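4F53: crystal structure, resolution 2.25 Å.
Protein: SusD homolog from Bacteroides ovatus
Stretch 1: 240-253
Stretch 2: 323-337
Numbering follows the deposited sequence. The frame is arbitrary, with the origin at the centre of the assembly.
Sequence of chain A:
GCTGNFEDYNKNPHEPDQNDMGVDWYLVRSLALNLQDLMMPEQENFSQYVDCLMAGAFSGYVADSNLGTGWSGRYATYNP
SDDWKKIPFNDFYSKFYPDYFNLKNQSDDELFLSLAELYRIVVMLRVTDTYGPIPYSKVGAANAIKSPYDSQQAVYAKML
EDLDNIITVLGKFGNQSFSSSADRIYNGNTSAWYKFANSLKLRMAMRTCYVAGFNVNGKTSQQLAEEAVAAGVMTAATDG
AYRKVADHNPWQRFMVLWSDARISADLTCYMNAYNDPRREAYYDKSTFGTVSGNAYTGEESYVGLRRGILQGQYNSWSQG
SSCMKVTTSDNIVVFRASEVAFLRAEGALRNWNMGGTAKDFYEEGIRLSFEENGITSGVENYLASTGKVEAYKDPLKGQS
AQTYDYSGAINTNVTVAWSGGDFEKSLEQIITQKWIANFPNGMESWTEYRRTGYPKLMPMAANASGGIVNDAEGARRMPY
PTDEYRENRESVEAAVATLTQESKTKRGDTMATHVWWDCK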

# COMPACT_ATOMS: atom_id res chain seq x y z
N GLY A 240 -5.58 10.42 11.41
CA GLY A 240 -4.74 9.45 10.71
C GLY A 240 -4.05 8.48 11.64
O GLY A 240 -3.78 8.83 12.78
N ALA A 241 -3.79 7.24 11.17
CA ALA A 241 -3.12 6.20 11.97
C ALA A 241 -1.63 6.16 11.64
O ALA A 241 -1.24 5.86 10.52
CB ALA A 241 -3.78 4.84 11.75
N TYR A 242 -0.80 6.51 12.65
CA TYR A 242 0.66 6.57 12.59
C TYR A 242 1.21 5.85 13.80
O TYR A 242 0.85 6.21 14.91
CB TYR A 242 1.16 8.04 12.55
CG TYR A 242 0.58 8.82 11.40
CD1 TYR A 242 1.15 8.76 10.13
CD2 TYR A 242 -0.56 9.61 11.56
CE1 TYR A 242 0.61 9.45 9.06
CE2 TYR A 242 -1.11 10.31 10.50
CZ TYR A 242 -0.53 10.23 9.25
OH TYR A 242 -1.06 10.93 8.19
N ARG A 243 2.01 4.81 13.60
CA ARG A 243 2.52 4.04 14.73
C ARG A 243 3.86 4.55 15.20
O ARG A 243 4.78 4.72 14.41
CB ARG A 243 2.62 2.54 14.39
CG ARG A 243 2.81 1.65 15.63
CD ARG A 243 2.73 0.16 15.33
NE ARG A 243 3.70 -0.61 16.13
CZ ARG A 243 5.03 -0.63 15.91
NH1 ARG A 243 5.56 0.06 14.89
NH2 ARG A 243 5.82 -1.35 16.69
N LYS A 244 3.98 4.78 16.52
CA LYS A 244 5.23 5.19 17.16
C LYS A 244 6.08 3.93 17.19
O LYS A 244 5.65 2.89 17.74
CB LYS A 244 4.99 5.81 18.55
CG LYS A 244 6.26 6.03 19.36
CD LYS A 244 5.99 6.57 20.74
CE LYS A 244 7.26 6.82 21.51
NZ LYS A 244 6.97 7.28 22.89
N VAL A 245 7.25 3.98 16.50
CA VAL A 245 8.13 2.82 16.36
C VAL A 245 8.59 2.31 17.73
O VAL A 245 8.76 3.10 18.67
CB VAL A 245 9.33 3.04 15.39
CG1 VAL A 245 8.84 3.42 13.99
CG2 VAL A 245 10.34 4.05 15.93
N ALA A 246 8.74 0.99 17.85
CA ALA A 246 9.22 0.37 19.09
C ALA A 246 10.73 0.51 19.16
O ALA A 246 11.26 0.79 20.23
CB ALA A 246 8.83 -1.10 19.14
N ASP A 247 11.42 0.39 18.02
CA ASP A 247 12.88 0.53 17.96
C ASP A 247 13.31 1.54 16.87
O ASP A 247 13.92 2.55 17.19
CB ASP A 247 13.54 -0.84 17.76
CG ASP A 247 15.04 -0.77 17.94
OD1 ASP A 247 15.50 -0.68 19.10
OD2 ASP A 247 15.76 -0.72 16.92
N HIS A 248 13.05 1.25 15.59
CA HIS A 248 13.41 2.18 14.52
C HIS A 248 12.54 2.02 13.29
O HIS A 248 12.03 0.92 13.03
CB HIS A 248 14.90 2.03 14.13
CG HIS A 248 15.28 0.71 13.55
ND1 HIS A 248 15.67 -0.36 14.37
CD2 HIS A 248 15.39 0.33 12.25
CE1 HIS A 248 15.99 -1.34 13.54
NE2 HIS A 248 15.83 -0.98 12.26
N ASN A 249 12.40 3.10 12.51
CA ASN A 249 11.70 3.08 11.23
C ASN A 249 12.58 2.31 10.22
O ASN A 249 13.73 2.70 10.00
CB ASN A 249 11.37 4.49 10.74
CG ASN A 249 10.45 4.50 9.56
OD1 ASN A 249 10.68 3.83 8.56
ND2 ASN A 249 9.38 5.25 9.64
N PRO A 250 12.06 1.21 9.62
CA PRO A 250 12.89 0.38 8.72
C PRO A 250 13.32 1.10 7.43
O PRO A 250 14.33 0.73 6.87
CB PRO A 250 11.98 -0.82 8.41
CG PRO A 250 10.59 -0.32 8.61
CD PRO A 250 10.70 0.62 9.78
N TRP A 251 12.57 2.12 6.98
CA TRP A 251 12.90 2.90 5.77
C TRP A 251 14.24 3.61 5.89
O TRP A 251 14.90 3.82 4.87
CB TRP A 251 11.82 3.91 5.45
CG TRP A 251 10.57 3.24 4.97
CD1 TRP A 251 9.45 2.95 5.70
CD2 TRP A 251 10.34 2.71 3.66
NE1 TRP A 251 8.53 2.30 4.93
CE2 TRP A 251 9.04 2.12 3.66
CE3 TRP A 251 11.10 2.66 2.47
CZ2 TRP A 251 8.48 1.55 2.51
CZ3 TRP A 251 10.55 2.04 1.35
CH2 TRP A 251 9.26 1.51 1.37
N GLN A 252 14.65 3.97 7.13
CA GLN A 252 15.95 4.59 7.38
C GLN A 252 17.07 3.61 6.99
O GLN A 252 18.09 4.02 6.47
CB GLN A 252 16.09 5.04 8.84
CG GLN A 252 17.41 5.79 9.12
CD GLN A 252 18.55 4.86 9.52
OE1 GLN A 252 18.39 3.68 9.87
NE2 GLN A 252 19.75 5.36 9.45
N ARG A 253 16.84 2.32 7.18
CA ARG A 253 17.77 1.27 6.77
C ARG A 253 17.79 1.13 5.25
O ARG A 253 18.85 1.25 4.64
CB ARG A 253 17.39 -0.09 7.42
CG ARG A 253 17.44 -0.14 8.94
CD ARG A 253 18.81 0.17 9.48
NE ARG A 253 18.93 -0.26 10.87
CZ ARG A 253 19.06 0.55 11.91
NH1 ARG A 253 19.09 1.86 11.73
NH2 ARG A 253 19.18 0.05 13.13
N CYS A 323 16.77 10.30 -2.48
CA CYS A 323 16.60 9.39 -1.35
C CYS A 323 15.54 9.94 -0.41
O CYS A 323 15.47 11.16 -0.18
CB CYS A 323 17.94 9.23 -0.64
SG CYS A 323 17.94 7.99 0.68
N MSE A 324 14.74 9.03 0.18
CA MSE A 324 13.69 9.40 1.15
C MSE A 324 14.29 10.17 2.30
O MSE A 324 15.41 9.88 2.73
CB MSE A 324 13.00 8.12 1.66
CG MSE A 324 11.78 8.32 2.54
SE MSE A 324 10.98 6.56 2.91
CE MSE A 324 9.65 7.09 4.23
N LYS A 325 13.55 11.18 2.78
CA LYS A 325 13.90 11.96 3.97
C LYS A 325 13.34 11.17 5.13
O LYS A 325 12.11 11.02 5.21
CB LYS A 325 13.31 13.39 3.88
CG LYS A 325 14.12 14.45 4.60
CD LYS A 325 13.63 15.86 4.31
CE LYS A 325 14.05 16.33 2.94
NZ LYS A 325 14.21 17.82 2.87
N VAL A 326 14.18 10.52 5.93
CA VAL A 326 13.66 9.63 6.99
C VAL A 326 14.69 9.43 8.08
O VAL A 326 15.88 9.31 7.77
CB VAL A 326 13.18 8.25 6.38
CG1 VAL A 326 14.30 7.51 5.64
CG2 VAL A 326 12.49 7.35 7.41
N THR A 327 14.24 9.40 9.34
CA THR A 327 15.08 9.09 10.50
C THR A 327 14.55 7.81 11.19
O THR A 327 13.43 7.38 10.93
CB THR A 327 15.23 10.24 11.50
OG1 THR A 327 14.06 10.36 12.28
CG2 THR A 327 15.60 11.54 10.85
N THR A 328 15.37 7.22 12.07
CA THR A 328 15.01 6.01 12.79
C THR A 328 13.78 6.22 13.70
O THR A 328 13.05 5.28 13.98
CB THR A 328 16.19 5.51 13.62
OG1 THR A 328 16.57 6.51 14.55
CG2 THR A 328 17.38 5.07 12.78
N SER A 329 13.54 7.44 14.15
CA SER A 329 12.44 7.67 15.07
C SER A 329 11.13 8.08 14.38
O SER A 329 10.11 8.20 15.07
CB SER A 329 12.84 8.72 16.11
OG SER A 329 13.08 9.95 15.46
N ASP A 330 11.13 8.23 13.04
CA ASP A 330 9.91 8.59 12.30
C ASP A 330 8.83 7.55 12.45
O ASP A 330 9.12 6.34 12.44
CB ASP A 330 10.21 8.82 10.81
CG ASP A 330 11.00 10.10 10.51
OD1 ASP A 330 11.16 10.95 11.44
OD2 ASP A 330 11.49 10.24 9.38
N ASN A 331 7.58 8.00 12.57
CA ASN A 331 6.42 7.12 12.69
C ASN A 331 6.17 6.32 11.44
O ASN A 331 6.44 6.78 10.31
CB ASN A 331 5.14 7.91 12.99
CG ASN A 331 5.14 8.60 14.30
OD1 ASN A 331 5.79 8.19 15.27
ND2 ASN A 331 4.37 9.65 14.36
N ILE A 332 5.62 5.14 11.64
CA ILE A 332 5.22 4.29 10.53
C ILE A 332 3.80 4.77 10.10
O ILE A 332 2.97 5.06 10.94
CB ILE A 332 5.33 2.80 10.92
CG1 ILE A 332 6.84 2.40 10.91
CG2 ILE A 332 4.53 1.97 9.95
CD1 ILE A 332 7.17 0.99 11.27
N VAL A 333 3.59 4.92 8.78
CA VAL A 333 2.34 5.40 8.23
C VAL A 333 1.42 4.21 8.02
O VAL A 333 1.72 3.34 7.20
CB VAL A 333 2.58 6.22 6.92
CG1 VAL A 333 1.25 6.61 6.27
CG2 VAL A 333 3.46 7.46 7.18
N VAL A 334 0.29 4.16 8.76
CA VAL A 334 -0.63 3.02 8.68
C VAL A 334 -1.87 3.35 7.80
O VAL A 334 -2.20 2.58 6.91
CB VAL A 334 -1.04 2.49 10.09
CG1 VAL A 334 -1.96 1.28 9.98
CG2 VAL A 334 0.19 2.16 10.94
N PHE A 335 -2.53 4.48 8.05
CA PHE A 335 -3.74 4.87 7.33
C PHE A 335 -3.94 6.37 7.47
O PHE A 335 -4.33 6.88 8.54
CB PHE A 335 -4.95 4.06 7.86
CG PHE A 335 -6.19 3.93 7.00
CD1 PHE A 335 -6.46 4.86 6.00
CD2 PHE A 335 -7.14 2.95 7.26
CE1 PHE A 335 -7.64 4.79 5.26
CE2 PHE A 335 -8.31 2.87 6.51
CZ PHE A 335 -8.55 3.78 5.51
N ARG A 336 -3.67 7.09 6.39
CA ARG A 336 -3.77 8.55 6.34
C ARG A 336 -5.20 9.01 6.20
O ARG A 336 -5.98 8.40 5.47
CB ARG A 336 -2.97 9.09 5.15
CG ARG A 336 -1.48 8.78 5.17
CD ARG A 336 -0.85 9.75 4.22
NE ARG A 336 0.60 9.60 4.06
CZ ARG A 336 1.50 10.21 4.82
NH1 ARG A 336 1.13 10.93 5.86
NH2 ARG A 336 2.79 10.05 4.57
N ALA A 337 -5.53 10.14 6.85
CA ALA A 337 -6.85 10.79 6.73
C ALA A 337 -7.05 11.33 5.32
O ALA A 337 -8.16 11.30 4.84
CB ALA A 337 -6.99 11.94 7.75
O HOH W 1 -3.58 11.67 8.46
O HOH W 2 7.94 6.74 15.71

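Stretch 1 pairs with stretch 2 first as an antiparallel strand, then through a capping asparagine and the start of a helix. At Gly240 the backbone packs tightly, CA lying 3.4 Å from Phe335 O; a CB here would clash with the Tyr242 ring at CE2. Ala241 N donates to Phe335 O (2.7 Å), while Ala241 O accepts from both Phe335 N (3.1 Å) and Val334 N (2.9 Å). This doubled acceptance marks a beta bulge, where the register slips by one residue before Tyr242 pairs with Val333. The Tyr242 ring meets Val333 edge-on (CE1 to CG2, 4.0 Å). Its hydroxyl accepts a weak hydrogen bond from Arg336 (OH to NH1, 3.2 Å) and donates to water 1 (OH to O, 2.6 Å), which also accepts from Ala337 N (3.0 Å to the water O). Arg243 closes the ladder with Ile332 through two bonds, Arg243 N to Ile332 O (2.8 Å) and Ile332 N to Arg243 O (2.9 Å); its side chain shares a sheet face with those of Ala241, Ile332 and Phe335. Beyond the strand, Val245 packs CG1 against Ile332 CG1 (3.8 Å), and water 2 links its amide to Ser329 O and Asn331 OD1. Thr328 O, within the type I turn from Thr327 to Asp330, receives Asn249 N (2.7 Å) and a CA-H...O contact from His248 CA (3.2 Å). Asn249 works at both ends of its amide: ND2 donates to Asp330 O (3.0 Å), while OD1 caps the helix by accepting from Trp251 N (3.0 Å). Pro250 CD touches Ile332 CD1 (3.8 Å). Trp251 CB rests on selenomethionine Met324 SE (3.8 Å) and Val326 CG2 (4.0 Å), with the selenium oblique to the indole. Gln252 OE1, which accepts from Arg253 NH1 (2.7 Å), lies 3.4 Å from Thr328 CG2.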